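PDB 2HAZ: neural cell adhesion molecule 1 from Homo sapiens, which mediates adhesion between neural cells and contains, in its first fibronectin type III repeat, a helix critical for polysialylation of its N-glycans. Local coordinates for residues A[5-10]-A[85-90]; A[20-25]-A[71-76]; A[39-44]-A[52-57]; A[78-83]-A[95-100]. One frame throughout, in Å; residues are numbered along the deposited sequence.

Contact 1: A[5-10]-A[85-90]; sequences DTPSSP and ALNGKG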
loop_
_atom_site.group_PDB
_atom_site.type_symbol
_atom_site.label_atom_id
_atom_site.label_comp_id
_atom_site.label_asym_id
_atom_site.label_seq_id
_atom_site.Cartn_x
_atom_site.Cartn_y
_atom_site.Cartn_z
ATOM N N ASP A 5 -2.293 -0.372 -20.509
ATOM C CA ASP A 5 -2.137 0.695 -19.535
ATOM C C ASP A 5 -1.602 0.216 -18.191
ATOM O O ASP A 5 -1.274 -0.952 -18.001
ATOM C CB ASP A 5 -3.397 1.559 -19.402
ATOM C CG ASP A 5 -4.670 0.760 -19.403
ATOM O OD1 ASP A 5 -5.601 1.129 -20.160
ATOM O OD2 ASP A 5 -4.750 -0.220 -18.644
ATOM N N THR A 6 -1.486 1.169 -17.279
ATOM C CA THR A 6 -1.088 0.916 -15.910
ATOM C C THR A 6 -2.221 0.142 -15.188
ATOM O O THR A 6 -3.362 0.138 -15.673
ATOM C CB THR A 6 -0.797 2.265 -15.236
ATOM O OG1 THR A 6 -1.862 3.175 -15.544
ATOM C CG2 THR A 6 0.509 2.848 -15.767
ATOM N N PRO A 7 -1.910 -0.539 -14.056
ATOM C CA PRO A 7 -2.902 -1.340 -13.314
ATOM C C PRO A 7 -4.056 -0.551 -12.688
ATOM O O PRO A 7 -3.940 0.660 -12.432
ATOM C CB PRO A 7 -2.068 -1.989 -12.204
ATOM C CG PRO A 7 -0.655 -1.925 -12.687
ATOM C CD PRO A 7 -0.580 -0.629 -13.424
ATOM N N SER A 8 -5.162 -1.237 -12.425
ATOM C CA SER A 8 -6.239 -0.624 -11.655
ATOM C C SER A 8 -5.816 -0.662 -10.186
ATOM O O SER A 8 -4.731 -1.172 -9.865
ATOM C CB SER A 8 -7.575 -1.352 -11.860
ATOM O OG SER A 8 -7.530 -2.658 -11.314
ATOM N N SER A 9 -6.663 -0.146 -9.298
ATOM C CA SER A 9 -6.234 0.054 -7.908
ATOM C C SER A 9 -6.272 -1.232 -7.106
ATOM O O SER A 9 -7.181 -2.052 -7.304
ATOM C CB SER A 9 -7.064 1.133 -7.220
ATOM O OG SER A 9 -8.430 0.791 -7.216
ATOM N N PRO A 10 -5.282 -1.420 -6.212
ATOM C CA PRO A 10 -5.387 -2.476 -5.208
ATOM C C PRO A 10 -6.493 -2.095 -4.226
ATOM O O PRO A 10 -6.932 -0.941 -4.222
ATOM C CB PRO A 10 -4.011 -2.462 -4.526
ATOM C CG PRO A 10 -3.130 -1.662 -5.417
ATOM C CD PRO A 10 -4.015 -0.676 -6.078
ATOM N N ALA A 85 -0.078 -0.348 -7.539
ATOM C CA ALA A 85 0.682 -1.352 -8.268
ATOM C C ALA A 85 1.476 -0.691 -9.375
ATOM O O ALA A 85 0.993 0.237 -10.051
ATOM C CB ALA A 85 -0.240 -2.402 -8.878
ATOM N N LEU A 86 2.694 -1.176 -9.546
ATOM C CA LEU A 86 3.553 -0.763 -10.644
ATOM C C LEU A 86 3.607 -1.876 -11.685
ATOM O O LEU A 86 3.899 -3.030 -11.333
ATOM C CB LEU A 86 4.974 -0.503 -10.134
ATOM C CG LEU A 86 6.019 0.017 -11.124
ATOM C CD1 LEU A 86 5.846 1.514 -11.394
ATOM C CD2 LEU A 86 7.385 -0.245 -10.568
ATOM N N ASN A 87 3.318 -1.544 -12.948
ATOM C CA ASN A 87 3.713 -2.444 -14.050
ATOM C C ASN A 87 4.720 -1.789 -15.003
ATOM O O ASN A 87 5.241 -0.705 -14.712
ATOM C CB ASN A 87 2.508 -3.073 -14.798
ATOM C CG ASN A 87 1.707 -2.083 -15.630
ATOM O OD1 ASN A 87 2.056 -0.894 -15.789
ATOM N ND2 ASN A 87 0.585 -2.572 -16.157
ATOM N N GLY A 88 4.984 -2.454 -16.131
ATOM C CA GLY A 88 5.912 -1.970 -17.148
ATOM C C GLY A 88 5.600 -0.587 -17.706
ATOM O O GLY A 88 6.509 0.088 -18.194
ATOM N N LYS A 89 4.334 -0.172 -17.620
ATOM C CA LYS A 89 3.869 1.129 -18.115
ATOM C C LYS A 89 4.075 2.237 -17.085
ATOM O O LYS A 89 4.149 3.405 -17.434
ATOM C CB LYS A 89 2.381 1.076 -18.525
ATOM C CG LYS A 89 1.974 -0.071 -19.490
ATOM C CD LYS A 89 2.840 -0.132 -20.731
ATOM C CE LYS A 89 2.430 0.940 -21.721
ATOM N NZ LYS A 89 3.243 0.860 -22.983
ATOM N N GLY A 90 4.164 1.860 -15.811
ATOM C CA GLY A 90 4.350 2.826 -14.712
ATOM C C GLY A 90 3.412 2.517 -13.559
ATOM O O GLY A 90 2.905 1.388 -13.452
HETATM O O HOH W 1 -2.479 0.345 -8.956
#
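P7 is wedged against A85 and N87, and this is the tight half of the contact. The proline CB rests on A85 CB at 3.8 Å, while CD comes within 3.5 Å of N87 CG, the proline ring and the asparagine side chain pointing opposite ways as they pass. N87 itself is gripped at both ends of its amide. Its chi1 of 70° sets CG between the backbone N and the carbonyl carbon. From there ND2 donates to D5 O at 3.1 Å, in an almost straight bond lying in the plane of the amide, and it has a second acceptor in V35 O. N87 OD1 takes the N-H of K89 at 3.0 Å, with the donor well above the carbonyl plane; this closes an Asx turn and fixes which way round the amide sits. Next to P7 the two chains are too far apart for a direct backbone bond, and a water spans the distance, donating to S8 O and accepting from A85 N, 2.9 Å from each.

The other half is looser. T6 CG2 lies 3.6 Å from G90 O and also brushes K89 CB. The lysine starts toward T6 but bends at chi2 and chi3, so its far end leaves the contact. The D5 side chain starts away from 85-90. At G90 the backbone angles would jam a CB against the preceding carbonyl oxygen. The type I turn from N87 to G90 is the tip of the F-G hairpin of a fibronectin type III sandwich, here packed against the chain leading into the first strand.

Contact 2: A[20-25]-A[71-76]; sequences STAQVQ and VGLKPE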
loop_
_atom_site.group_PDB
_atom_site.type_symbol
_atom_site.label_atom_id
_atom_site.label_comp_id
_atom_site.label_asym_id
_atom_site.label_seq_id
_atom_site.Cartn_x
_atom_site.Cartn_y
_atom_site.Cartn_z
ATOM N N SER A 20 5.211 0.479 16.175
ATOM C CA SER A 20 5.973 1.258 15.205
ATOM C C SER A 20 5.861 0.663 13.782
ATOM O O SER A 20 6.509 1.140 12.846
ATOM C CB SER A 20 7.431 1.337 15.652
ATOM O OG SER A 20 8.047 0.054 15.587
ATOM N N THR A 21 5.049 -0.385 13.648
ATOM C CA THR A 21 4.853 -1.093 12.373
ATOM C C THR A 21 3.380 -1.472 12.179
ATOM O O THR A 21 2.583 -1.428 13.121
ATOM C CB THR A 21 5.713 -2.391 12.264
ATOM O OG1 THR A 21 5.238 -3.379 13.186
ATOM C CG2 THR A 21 7.213 -2.129 12.501
ATOM N N ALA A 22 3.023 -1.854 10.954
ATOM C CA ALA A 22 1.658 -2.264 10.640
ATOM C C ALA A 22 1.650 -3.195 9.435
ATOM O O ALA A 22 2.445 -3.014 8.487
ATOM C CB ALA A 22 0.773 -1.059 10.379
ATOM N N GLN A 23 0.773 -4.193 9.491
ATOM C CA GLN A 23 0.559 -5.118 8.376
ATOM C C GLN A 23 -0.655 -4.685 7.551
ATOM O O GLN A 23 -1.789 -4.653 8.050
ATOM C CB GLN A 23 0.389 -6.563 8.872
ATOM C CG GLN A 23 1.305 -6.989 10.030
ATOM C CD GLN A 23 2.711 -7.262 9.588
ATOM O OE1 GLN A 23 3.018 -8.341 9.071
ATOM N NE2 GLN A 23 3.591 -6.297 9.803
ATOM N N VAL A 24 -0.418 -4.348 6.287
ATOM C CA VAL A 24 -1.484 -3.841 5.426
ATOM C C VAL A 24 -1.993 -5.021 4.600
ATOM O O VAL A 24 -1.271 -5.551 3.755
ATOM C CB VAL A 24 -1.009 -2.643 4.533
ATOM C CG1 VAL A 24 -2.124 -2.145 3.630
ATOM C CG2 VAL A 24 -0.467 -1.466 5.390
ATOM N N GLN A 25 -3.226 -5.453 4.869
ATOM C CA GLN A 25 -3.844 -6.522 4.086
ATOM C C GLN A 25 -4.541 -5.959 2.876
ATOM O O GLN A 25 -5.405 -5.081 3.004
ATOM C CB GLN A 25 -4.893 -7.256 4.904
ATOM C CG GLN A 25 -4.347 -8.249 5.872
ATOM C CD GLN A 25 -5.450 -9.110 6.431
ATOM O OE1 GLN A 25 -6.394 -9.496 5.712
ATOM N NE2 GLN A 25 -5.345 -9.432 7.720
ATOM N N VAL A 71 6.775 0.474 8.184
ATOM C CA VAL A 71 7.725 0.602 9.294
ATOM C C VAL A 71 7.961 2.058 9.685
ATOM O O VAL A 71 7.454 2.982 9.044
ATOM C CB VAL A 71 9.118 -0.014 8.930
ATOM C CG1 VAL A 71 9.026 -1.514 8.704
ATOM C CG2 VAL A 71 9.709 0.689 7.711
ATOM N N GLY A 72 8.733 2.249 10.749
ATOM C CA GLY A 72 9.154 3.578 11.176
ATOM C C GLY A 72 8.031 4.490 11.621
ATOM O O GLY A 72 8.145 5.724 11.514
ATOM N N LEU A 73 6.963 3.888 12.139
ATOM C CA LEU A 73 5.810 4.620 12.622
ATOM C C LEU A 73 6.031 5.023 14.077
ATOM O O LEU A 73 6.864 4.440 14.786
ATOM C CB LEU A 73 4.532 3.788 12.501
ATOM C CG LEU A 73 4.210 3.156 11.136
ATOM C CD1 LEU A 73 3.050 2.193 11.282
ATOM C CD2 LEU A 73 3.905 4.249 10.104
ATOM N N LYS A 74 5.288 6.031 14.493
ATOM C CA LYS A 74 5.295 6.498 15.874
ATOM C C LYS A 74 4.129 5.868 16.609
ATOM O O LYS A 74 3.047 5.735 16.034
ATOM C CB LYS A 74 5.161 8.019 15.909
ATOM C CG LYS A 74 6.156 8.728 15.020
ATOM C CD LYS A 74 6.472 10.141 15.500
ATOM C CE LYS A 74 5.271 11.053 15.387
ATOM N NZ LYS A 74 4.677 11.054 14.018
ATOM N N PRO A 75 4.339 5.469 17.877
ATOM C CA PRO A 75 3.263 4.881 18.667
ATOM C C PRO A 75 2.102 5.853 18.868
ATOM O O PRO A 75 2.267 7.064 18.708
ATOM C CB PRO A 75 3.941 4.546 20.000
ATOM C CG PRO A 75 5.379 4.488 19.688
ATOM C CD PRO A 75 5.608 5.503 18.624
ATOM N N GLU A 76 0.926 5.295 19.149
ATOM C CA GLU A 76 -0.284 6.055 19.482
ATOM C C GLU A 76 -0.657 7.145 18.477
ATOM O O GLU A 76 -1.165 8.191 18.867
ATOM C CB GLU A 76 -0.151 6.693 20.876
ATOM C CG GLU A 76 -0.403 5.758 22.012
ATOM C CD GLU A 76 -0.171 6.411 23.360
ATOM O OE1 GLU A 76 -1.164 6.710 24.044
ATOM O OE2 GLU A 76 0.999 6.636 23.734
#
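L73 tucks its side chain against the backbone of S20 and T21, gripping the same residue that its N-H bonds. L73 N donates to S20 O at 2.9 Å, the donor tilted 32° from the carbonyl plane. That oxygen also has L73 CB 3.3 Å away. With chi1 at -52°, CG is anti to the carbonyl carbon and beside the backbone N, 3.5 Å from S20 O, so CB and CG both pack on that carbonyl. Of the two methyls, CD1 makes the onward contact: it reaches T21 C at 3.8 Å and then A22 CB at 4.1 Å.

Strands 22-27 and 67-70 are neighbours in the three-stranded sheet, joined by backbone bonds such as A22 with I70, and the S20-L73 bond carries the pairing on into the loop. This loop enters strand 78-87, where Y79 OH bonds K74 N, consistent with the tyrosine corner of fibronectin type III and related Greek-key sandwiches.

S20 is held near L73 on a second side. Its CA makes a CA-H...O contact with L73 O at 3.3 Å, and its CB packs against the same oxygen. T21 turns OG1 between its backbone N and carbonyl carbon, at a chi1 of 69°; CG2 is left anti to the carbonyl carbon and approaches V71 CG1 at 4.3 Å, a light touch. The V71 side chain itself starts away from 20-25. G72, between V71 and L73, turns the chain with positive phi, and inward of L73 the side chains of A22 and F100 continue the core.

Contact 3: A[39-44]-A[52-57]; sequences KYKAEW and WHSKWY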
loop_
_atom_site.group_PDB
_atom_site.type_symbol
_atom_site.label_atom_id
_atom_site.label_comp_id
_atom_site.label_asym_id
_atom_site.label_seq_id
_atom_site.Cartn_x
_atom_site.Cartn_y
_atom_site.Cartn_z
ATOM N N LYS A 39 5.835 -4.379 -8.874
ATOM C CA LYS A 39 6.080 -3.934 -7.506
ATOM C C LYS A 39 4.811 -3.310 -6.979
ATOM O O LYS A 39 3.919 -2.943 -7.753
ATOM C CB LYS A 39 7.181 -2.864 -7.465
ATOM C CG LYS A 39 8.585 -3.349 -7.747
ATOM C CD LYS A 39 9.592 -2.258 -7.411
ATOM C CE LYS A 39 11.030 -2.635 -7.793
ATOM N NZ LYS A 39 11.437 -3.997 -7.340
ATOM N N TYR A 40 4.744 -3.180 -5.656
ATOM C CA TYR A 40 3.760 -2.313 -5.017
ATOM C C TYR A 40 4.415 -1.123 -4.347
ATOM O O TYR A 40 5.540 -1.204 -3.846
ATOM C CB TYR A 40 2.892 -3.081 -4.015
ATOM C CG TYR A 40 1.933 -4.044 -4.682
ATOM C CD1 TYR A 40 0.662 -3.638 -5.078
ATOM C CD2 TYR A 40 2.309 -5.362 -4.913
ATOM C CE1 TYR A 40 -0.218 -4.535 -5.708
ATOM C CE2 TYR A 40 1.439 -6.267 -5.537
ATOM C CZ TYR A 40 0.184 -5.843 -5.922
ATOM O OH TYR A 40 -0.659 -6.735 -6.529
ATOM N N LYS A 41 3.701 -0.010 -4.326
ATOM C CA LYS A 41 4.147 1.144 -3.560
ATOM C C LYS A 41 3.131 1.423 -2.459
ATOM O O LYS A 41 1.944 1.603 -2.729
ATOM C CB LYS A 41 4.307 2.361 -4.473
ATOM C CG LYS A 41 4.952 3.576 -3.803
ATOM C CD LYS A 41 4.881 4.754 -4.763
ATOM C CE LYS A 41 5.692 5.927 -4.323
ATOM N NZ LYS A 41 5.495 7.038 -5.324
ATOM N N ALA A 42 3.604 1.430 -1.218
ATOM C CA ALA A 42 2.807 1.936 -0.108
ATOM C C ALA A 42 3.212 3.363 0.206
ATOM O O ALA A 42 4.397 3.662 0.300
ATOM C CB ALA A 42 2.987 1.074 1.139
ATOM N N GLU A 43 2.216 4.225 0.353
ATOM C CA GLU A 43 2.384 5.587 0.848
ATOM C C GLU A 43 1.573 5.760 2.133
ATOM O O GLU A 43 0.395 5.359 2.192
ATOM C CB GLU A 43 1.912 6.591 -0.205
ATOM C CG GLU A 43 2.570 6.411 -1.567
ATOM C CD GLU A 43 2.069 7.411 -2.581
ATOM O OE1 GLU A 43 1.057 7.117 -3.264
ATOM O OE2 GLU A 43 2.688 8.499 -2.688
ATOM N N TRP A 44 2.184 6.355 3.159
ATOM C CA TRP A 44 1.456 6.597 4.421
ATOM C C TRP A 44 1.779 7.972 4.969
ATOM O O TRP A 44 2.847 8.526 4.688
ATOM C CB TRP A 44 1.730 5.503 5.472
ATOM C CG TRP A 44 3.173 5.385 5.907
ATOM C CD1 TRP A 44 3.769 5.996 6.978
ATOM C CD2 TRP A 44 4.201 4.632 5.252
ATOM N NE1 TRP A 44 5.097 5.628 7.052
ATOM C CE2 TRP A 44 5.384 4.785 6.010
ATOM C CE3 TRP A 44 4.222 3.791 4.130
ATOM C CZ2 TRP A 44 6.599 4.177 5.642
ATOM C CZ3 TRP A 44 5.429 3.172 3.772
ATOM C CH2 TRP A 44 6.593 3.363 4.536
ATOM N N TRP A 52 4.109 12.712 2.803
ATOM C CA TRP A 52 3.852 11.281 2.602
ATOM C C TRP A 52 5.152 10.481 2.719
ATOM O O TRP A 52 6.207 10.919 2.236
ATOM C CB TRP A 52 3.235 11.010 1.215
ATOM C CG TRP A 52 1.755 11.309 1.070
ATOM C CD1 TRP A 52 1.191 12.461 0.574
ATOM C CD2 TRP A 52 0.674 10.440 1.393
ATOM N NE1 TRP A 52 -0.181 12.357 0.584
ATOM C CE2 TRP A 52 -0.527 11.124 1.077
ATOM C CE3 TRP A 52 0.595 9.146 1.928
ATOM C CZ2 TRP A 52 -1.787 10.562 1.286
ATOM C CZ3 TRP A 52 -0.666 8.572 2.124
ATOM C CH2 TRP A 52 -1.842 9.285 1.803
ATOM N N HIS A 53 5.074 9.298 3.329
ATOM C CA HIS A 53 6.216 8.410 3.373
ATOM C C HIS A 53 5.911 7.257 2.445
ATOM O O HIS A 53 4.757 6.769 2.389
ATOM C CB HIS A 53 6.391 7.879 4.792
ATOM C CG HIS A 53 6.334 8.950 5.828
ATOM N ND1 HIS A 53 7.394 9.790 6.080
ATOM C CD2 HIS A 53 5.329 9.363 6.633
ATOM C CE1 HIS A 53 7.057 10.658 7.017
ATOM N NE2 HIS A 53 5.812 10.409 7.380
ATOM N N SER A 54 6.937 6.747 1.788
ATOM C CA SER A 54 6.690 5.713 0.800
ATOM C C SER A 54 7.801 4.689 0.737
ATOM O O SER A 54 8.969 4.981 1.055
ATOM C CB SER A 54 6.390 6.325 -0.582
ATOM O OG SER A 54 7.562 6.781 -1.251
ATOM N N LYS A 55 7.405 3.488 0.342
ATOM C CA LYS A 55 8.300 2.350 0.206
ATOM C C LYS A 55 7.820 1.376 -0.887
ATOM O O LYS A 55 6.631 1.150 -1.051
ATOM C CB LYS A 55 8.427 1.598 1.532
ATOM C CG LYS A 55 9.469 0.507 1.495
ATOM C CD LYS A 55 9.687 -0.185 2.832
ATOM C CE LYS A 55 11.026 -0.927 2.792
ATOM N NZ LYS A 55 11.017 -1.993 3.867
ATOM N N TRP A 56 8.781 0.804 -1.608
ATOM C CA TRP A 56 8.517 -0.216 -2.628
ATOM C C TRP A 56 8.541 -1.625 -2.049
ATOM O O TRP A 56 9.301 -1.914 -1.119
ATOM C CB TRP A 56 9.574 -0.116 -3.749
ATOM C CG TRP A 56 9.512 1.164 -4.531
ATOM C CD1 TRP A 56 10.356 2.219 -4.425
ATOM C CD2 TRP A 56 8.555 1.505 -5.533
ATOM N NE1 TRP A 56 9.994 3.217 -5.312
ATOM C CE2 TRP A 56 8.885 2.807 -6.000
ATOM C CE3 TRP A 56 7.444 0.844 -6.087
ATOM C CZ2 TRP A 56 8.151 3.454 -7.008
ATOM C CZ3 TRP A 56 6.710 1.495 -7.105
ATOM C CH2 TRP A 56 7.071 2.787 -7.540
ATOM N N TYR A 57 7.701 -2.493 -2.620
ATOM C CA TYR A 57 7.587 -3.908 -2.231
ATOM C C TYR A 57 7.497 -4.778 -3.468
ATOM O O TYR A 57 6.789 -4.452 -4.423
ATOM C CB TYR A 57 6.341 -4.142 -1.370
ATOM C CG TYR A 57 6.312 -3.305 -0.129
ATOM C CD1 TYR A 57 6.808 -3.800 1.077
ATOM C CD2 TYR A 57 5.786 -2.003 -0.156
ATOM C CE1 TYR A 57 6.787 -3.021 2.229
ATOM C CE2 TYR A 57 5.773 -1.215 0.984
ATOM C CZ TYR A 57 6.275 -1.727 2.171
ATOM O OH TYR A 57 6.270 -0.969 3.315
#
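H53 CB sits over the face of the W44 indole, 3.6 Å from the centroid of the five-membered ring, the two side chains crossing at about a right angle. W44 reaches this place through a chi1 of 62°, which puts CG between its backbone N and carbonyl carbon. The edge of the indole then meets K55 CB, 3.9 Å from W44 CH2, and the ring also packs on I70 and L73. On the same face of the sheet A42 CB touches Y57 CE2 at 3.6 Å. On the other face K41 lays its CB over the six-membered ring of W56, 4.1 Å from the centroid; the lysine chain is extended and carries CE to within 3.7 Å of S54 OG. W52 comes in edge-on, with CE3 3.4 Å from W44 N and CZ3 close to E43 O.

Behind these side chains stand six backbone hydrogen bonds, two in each of the pairs Y40-Y57, A42-K55 and W44-H53. They join the antiparallel strands and hold the partners in register. An alanine in place of W44 would probably leave H53 CB without the ring face it packs on and K55 CB without its edge contact, and open a gap beside I70 and L73.

Further out, Y57 OH bonds T69 O, tying the hairpin to the opposing sheet. E43 OE1 forms a salt bridge to R82 NE, and the same arginine makes a cation-pi contact with W52, so strand 78-87 is linked through R82 to both strands. Strands 39-46 and 53-58 together are the C-C' hairpin of the fibronectin type III fold, with 53-58 at the outer edge of the four-stranded sheet.

Contact 4: A[78-83]-A[95-100]; sequences TYAVRL and SAASEF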
loop_
_atom_site.group_PDB
_atom_site.type_symbol
_atom_site.label_atom_id
_atom_site.label_comp_id
_atom_site.label_asym_id
_atom_site.label_seq_id
_atom_site.Cartn_x
_atom_site.Cartn_y
_atom_site.Cartn_z
ATOM N N THR A 78 -2.501 8.191 14.607
ATOM C CA THR A 78 -3.399 7.804 13.507
ATOM C C THR A 78 -2.764 8.127 12.150
ATOM O O THR A 78 -2.320 9.265 11.926
ATOM C CB THR A 78 -4.759 8.509 13.629
ATOM O OG1 THR A 78 -5.233 8.379 14.982
ATOM C CG2 THR A 78 -5.795 7.917 12.641
ATOM N N TYR A 79 -2.744 7.127 11.259
ATOM C CA TYR A 79 -2.168 7.263 9.904
ATOM C C TYR A 79 -3.210 6.969 8.815
ATOM O O TYR A 79 -4.156 6.214 9.042
ATOM C CB TYR A 79 -0.976 6.301 9.680
ATOM C CG TYR A 79 0.266 6.625 10.469
ATOM C CD1 TYR A 79 1.313 7.338 9.889
ATOM C CD2 TYR A 79 0.386 6.228 11.808
ATOM C CE1 TYR A 79 2.442 7.664 10.617
ATOM C CE2 TYR A 79 1.512 6.537 12.537
ATOM C CZ TYR A 79 2.537 7.256 11.938
ATOM O OH TYR A 79 3.662 7.554 12.651
ATOM N N ALA A 80 -3.000 7.546 7.634
ATOM C CA ALA A 80 -3.650 7.110 6.379
ATOM C C ALA A 80 -2.622 6.357 5.564
ATOM O O ALA A 80 -1.469 6.800 5.488
ATOM C CB ALA A 80 -4.164 8.327 5.573
ATOM N N VAL A 81 -3.045 5.234 4.970
ATOM C CA VAL A 81 -2.217 4.462 4.033
ATOM C C VAL A 81 -2.998 4.166 2.744
ATOM O O VAL A 81 -4.221 4.014 2.752
ATOM C CB VAL A 81 -1.657 3.168 4.682
ATOM C CG1 VAL A 81 -2.746 2.189 5.065
ATOM C CG2 VAL A 81 -0.608 2.493 3.792
ATOM N N ARG A 82 -2.267 4.159 1.637
ATOM C CA ARG A 82 -2.796 3.763 0.334
ATOM C C ARG A 82 -1.717 2.968 -0.417
ATOM O O ARG A 82 -0.526 3.042 -0.068
ATOM C CB ARG A 82 -3.235 5.015 -0.437
ATOM C CG ARG A 82 -2.106 5.980 -0.774
ATOM C CD ARG A 82 -2.626 7.401 -1.013
ATOM N NE ARG A 82 -1.667 8.132 -1.835
ATOM C CZ ARG A 82 -1.835 9.359 -2.327
ATOM N NH1 ARG A 82 -2.950 10.045 -2.113
ATOM N NH2 ARG A 82 -0.865 9.894 -3.051
ATOM N N LEU A 83 -2.157 2.202 -1.414
ATOM C CA LEU A 83 -1.323 1.303 -2.204
ATOM C C LEU A 83 -1.565 1.517 -3.679
ATOM O O LEU A 83 -2.699 1.723 -4.098
ATOM C CB LEU A 83 -1.688 -0.150 -1.937
ATOM C CG LEU A 83 -1.236 -0.900 -0.693
ATOM C CD1 LEU A 83 -1.699 -2.328 -0.890
ATOM C CD2 LEU A 83 0.281 -0.860 -0.528
ATOM N N SER A 95 -5.107 3.070 -4.395
ATOM C CA SER A 95 -6.252 2.571 -3.631
ATOM C C SER A 95 -6.943 3.715 -2.877
ATOM O O SER A 95 -6.361 4.787 -2.707
ATOM C CB SER A 95 -5.822 1.456 -2.671
ATOM O OG SER A 95 -5.055 1.945 -1.571
ATOM N N ALA A 96 -8.189 3.502 -2.447
ATOM C CA ALA A 96 -8.790 4.403 -1.462
ATOM C C ALA A 96 -7.946 4.342 -0.189
ATOM O O ALA A 96 -7.422 3.281 0.156
ATOM C CB ALA A 96 -10.240 4.016 -1.162
ATOM N N ALA A 97 -7.776 5.478 0.485
ATOM C CA ALA A 97 -6.982 5.479 1.725
ATOM C C ALA A 97 -7.668 4.721 2.868
ATOM O O ALA A 97 -8.897 4.762 3.003
ATOM C CB ALA A 97 -6.640 6.886 2.142
ATOM N N SER A 98 -6.875 4.012 3.667
ATOM C CA SER A 98 -7.374 3.339 4.866
ATOM C C SER A 98 -6.705 3.949 6.083
ATOM O O SER A 98 -5.491 4.138 6.095
ATOM C CB SER A 98 -7.056 1.848 4.820
ATOM O OG SER A 98 -7.543 1.185 5.988
ATOM N N GLU A 99 -7.493 4.250 7.109
ATOM C CA GLU A 99 -6.961 4.928 8.272
ATOM C C GLU A 99 -6.815 3.914 9.417
ATOM O O GLU A 99 -7.708 3.091 9.639
ATOM C CB GLU A 99 -7.865 6.113 8.649
ATOM C CG GLU A 99 -7.720 7.390 7.766
ATOM C CD GLU A 99 -8.552 7.392 6.447
ATOM O OE1 GLU A 99 -9.812 7.403 6.494
ATOM O OE2 GLU A 99 -7.945 7.427 5.348
ATOM N N PHE A 100 -5.681 3.951 10.112
ATOM C CA PHE A 100 -5.463 3.118 11.294
ATOM C C PHE A 100 -4.724 3.915 12.383
ATOM O O PHE A 100 -4.255 5.036 12.133
ATOM C CB PHE A 100 -4.666 1.859 10.936
ATOM C CG PHE A 100 -3.268 2.150 10.451
ATOM C CD1 PHE A 100 -2.186 2.158 11.339
ATOM C CD2 PHE A 100 -3.029 2.430 9.102
ATOM C CE1 PHE A 100 -0.886 2.450 10.878
ATOM C CE2 PHE A 100 -1.753 2.713 8.640
ATOM C CZ PHE A 100 -0.682 2.736 9.526
#
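F100 sets its ring beside Y79 and V81, and its course from CB outward accounts for most of the apolar contact. With chi1 at 64°, CG lies between the backbone N and the carbonyl carbon. CD2 is the first ring atom to meet the other strand, 3.9 Å from Y79 O. CE2 lies 3.7 Å from V81 CG1, and V81 CB lies in the ring plane at that edge. CZ, the tip, reaches Y79 CB at 3.6 Å. CE1, on the far side, comes to 4.1 Å from Y79 CD2. Y79 CB thus sits over the face of the ring, 4.0 Å from its centroid, as a CH-pi contact, whereas the two rings are nearly parallel (18°) but displaced, with little face-to-face overlap. V15, P17, A22 and L73 cover F100 further in, so it belongs to the core between the sheets.

The backbones pair regularly from Y79-F100 to V81-S98, two hydrogen bonds each; the regular pairing stops beyond S98, and bonding to 78-83 is taken up again at S95. There the side chain takes over: S95 OG accepts from L83 N at 2.9 Å, in the role of a backbone carbonyl, while S95 N donates to L83 O at 2.8 Å. The hydroxyl in turn donates to A96 O at 3.2 Å. An alanine here would remove OG and would probably leave L83 N without its acceptor, freeing the chain near A96 to shift. Strands 78-87 and 90-101 are the F-G hairpin of a fibronectin type III domain, and the interruption at S95-A97 is a local break in its edge strand 90-101.

The four contacts run the length of one beta sandwich. Contacts 1 and 2 lie on opposite sides of the chain's centre, their centres 25 Å apart, with contacts 3 and 4 between them. Contacts 1, 3 and 4 all reach the four-stranded sheet, contact 1 through 85-90: L86 N probably bonds K39 O at 2.8 Å, joining contacts 1 and 3, while P10 lies against L83 and S95 of contact 4. Contact 2 meets contacts 3 and 4 through the core, with L73 CD2 3.6 Å from W44 NE1 and A22 CB 3.9 Å from F100 CE1. D13 and D27, outside all four contacts, bind a sodium ion, and the side chain of P10 in contact 1 is about 10 Å from this sodium ion.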